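Local coordinates for acetyltransferase (Agrobacterium tumefaciens str. C58, PDB 2G3A), which catalyses the transfer of an acetyl group from acetyl coenzyme A to an acceptor substrate, preferring glucosamine 6-phosphate or dopamine, at the interface of chains A and B. Residues are numbered along the deposited sequence; one frame, centred on the assembly and turned at random. Chains: chain A/B, acetyltransferase.

The interface of chains A and B. Residues chain A 52-54, 99, 103, 107; chain B 18-21.
With CG anti to its backbone N (chi1 177°), B:Leu20 points its isobutyl group away from its own strand and inserts between A:Leu52 and A:Ile54 on one side and A:Glu103 on the other. Its two methyls divide the work. CD1 turns to the neighbouring strand, 3.7 Å from A:Leu52 CD2 and equally 3.7 Å from A:Ile54 CG1, so it straddles two side chains on the same face of that strand. CD2 packs across the bent side chain of A:Glu103, touching its methylenes, with CG at 3.9 Å, and the carboxylate OE1 at 3.8 Å. The bend at chi2 (54°) carries the carboxylate of A:Glu103 towards A:Arg107; NE of the guanidinium donates to A:Glu103 OE2 over 2.9 Å, in the guanidinium plane and on the anti side of the carboxylate oxygen. A:Leu52 CD1 lies 4.0 Å above the guanidinium plane of A:Arg107, over its centre. The salt bridge, wholly within chain A, probably helps hold the acid against which the leucine packs. Further along, the selenium of selenomethionine A:Met99 touches B:Phe18 CB at 3.8 Å, with the ring carbon CD1 next nearest; the two side chains cross at about a right angle. Backbone pairing fixes the register: A:Asn53 N donates to B:Ser21 O over 2.8 Å, and B:Ser21 N returns a bond of 2.7 Å to A:Asn53 O. The side chains of A:Asn53 and B:Ser21 lie on the opposite face from B:Leu20. Strand 17-21 of chain B is thereby added antiparallel to strand 50-57 of chain A, over helix 92-106, which supplies A:Met99 and A:Glu103. Two-fold symmetry repeats this exchange of the first strand between the GNAT folds, suggesting an intertwined dimer, although the crystal assembly alone does not establish it in solution.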
loop_
_atom_site.group_PDB
_atom_site.type_symbol
_atom_site.label_atom_id
_atom_site.label_comp_id
_atom_site.label_asym_id
_atom_site.label_seq_id
_atom_site.Cartn_x
_atom_site.Cartn_y
_atom_site.Cartn_z
ATOM N N LEU A 52 8.643 1.922 -11.211
ATOM C CA LEU A 52 8.650 0.949 -12.288
ATOM C C LEU A 52 7.233 0.897 -12.875
ATOM O O LEU A 52 6.320 0.293 -12.291
ATOM C CB LEU A 52 9.106 -0.439 -11.774
ATOM C CG LEU A 52 9.523 -1.477 -12.831
ATOM C CD1 LEU A 52 10.221 -2.676 -12.194
ATOM C CD2 LEU A 52 8.322 -1.933 -13.708
ATOM N N ASN A 53 7.050 1.552 -14.020
ATOM C CA ASN A 53 5.757 1.575 -14.688
ATOM C C ASN A 53 5.854 0.998 -16.096
ATOM O O ASN A 53 6.896 1.091 -16.754
ATOM C CB ASN A 53 5.222 3.004 -14.785
ATOM C CG ASN A 53 5.113 3.697 -13.437
ATOM O OD1 ASN A 53 4.758 3.085 -12.425
ATOM N ND2 ASN A 53 5.401 4.993 -13.427
ATOM N N ILE A 54 4.761 0.400 -16.551
ATOM C CA ILE A 54 4.644 -0.048 -17.919
ATOM C C ILE A 54 3.302 0.470 -18.397
ATOM O O ILE A 54 2.255 0.129 -17.833
ATOM C CB ILE A 54 4.705 -1.572 -18.053
ATOM C CG1 ILE A 54 6.056 -2.096 -17.565
ATOM C CG2 ILE A 54 4.465 -1.996 -19.514
ATOM C CD1 ILE A 54 5.980 -3.447 -16.938
HETATM N N MSE A 99 7.328 -8.373 -17.790
HETATM C CA MSE A 99 8.159 -7.194 -18.073
HETATM C C MSE A 99 8.668 -6.526 -16.794
HETATM O O MSE A 99 9.832 -6.103 -16.718
HETATM C CB MSE A 99 7.392 -6.184 -18.912
HETATM C CG MSE A 99 7.074 -6.681 -20.312
HETATM SE SE MSE A 99 6.118 -5.318 -21.310
HETATM C CE MSE A 99 7.421 -3.829 -21.225
ATOM N N GLU A 103 12.666 -6.391 -15.357
ATOM C CA GLU A 103 13.292 -5.119 -14.949
ATOM C C GLU A 103 13.753 -5.175 -13.492
ATOM O O GLU A 103 14.856 -4.712 -13.159
ATOM C CB GLU A 103 12.352 -3.928 -15.220
ATOM C CG GLU A 103 12.849 -2.528 -14.761
ATOM C CD GLU A 103 14.228 -2.133 -15.295
ATOM O OE1 GLU A 103 14.680 -2.707 -16.306
ATOM O OE2 GLU A 103 14.854 -1.230 -14.695
ATOM N N ARG A 107 17.502 -4.831 -11.860
ATOM C CA ARG A 107 17.826 -3.896 -10.779
ATOM C C ARG A 107 18.465 -4.609 -9.584
ATOM O O ARG A 107 18.826 -3.965 -8.597
ATOM C CB ARG A 107 16.573 -3.133 -10.333
ATOM C CG ARG A 107 15.908 -2.310 -11.439
ATOM C CD ARG A 107 14.744 -1.510 -10.906
ATOM N NE ARG A 107 14.139 -0.700 -11.956
ATOM C CZ ARG A 107 13.117 0.136 -11.785
ATOM N NH1 ARG A 107 12.568 0.309 -10.587
ATOM N NH2 ARG A 107 12.648 0.819 -12.822
ATOM N N PHE B 18 4.004 -1.351 -25.513
ATOM C CA PHE B 18 4.275 -1.545 -24.088
ATOM C C PHE B 18 5.556 -0.798 -23.725
ATOM O O PHE B 18 6.648 -1.150 -24.184
ATOM C CB PHE B 18 4.417 -3.033 -23.759
ATOM C CG PHE B 18 3.136 -3.818 -23.876
ATOM C CD1 PHE B 18 2.475 -4.255 -22.727
ATOM C CD2 PHE B 18 2.609 -4.152 -25.122
ATOM C CE1 PHE B 18 1.307 -5.001 -22.813
ATOM C CE2 PHE B 18 1.434 -4.889 -25.229
ATOM C CZ PHE B 18 0.777 -5.319 -24.072
ATOM N N VAL B 19 5.413 0.243 -22.909
ATOM C CA VAL B 19 6.514 1.178 -22.634
ATOM C C VAL B 19 6.923 1.078 -21.173
ATOM O O VAL B 19 6.117 1.351 -20.286
ATOM C CB VAL B 19 6.107 2.640 -22.930
ATOM C CG1 VAL B 19 7.286 3.591 -22.681
ATOM C CG2 VAL B 19 5.595 2.780 -24.356
ATOM N N LEU B 20 8.169 0.675 -20.933
ATOM C CA LEU B 20 8.712 0.580 -19.574
ATOM C C LEU B 20 9.292 1.925 -19.166
ATOM O O LEU B 20 9.958 2.575 -19.966
ATOM C CB LEU B 20 9.800 -0.493 -19.508
ATOM C CG LEU B 20 10.537 -0.686 -18.176
ATOM C CD1 LEU B 20 9.606 -1.223 -17.108
ATOM C CD2 LEU B 20 11.724 -1.618 -18.355
ATOM N N SER B 21 9.036 2.342 -17.932
ATOM C CA SER B 21 9.561 3.619 -17.427
ATOM C C SER B 21 9.929 3.526 -15.939
ATOM O O SER B 21 9.341 2.731 -15.199
ATOM C CB SER B 21 8.533 4.733 -17.663
ATOM O OG SER B 21 9.041 6.000 -17.303
#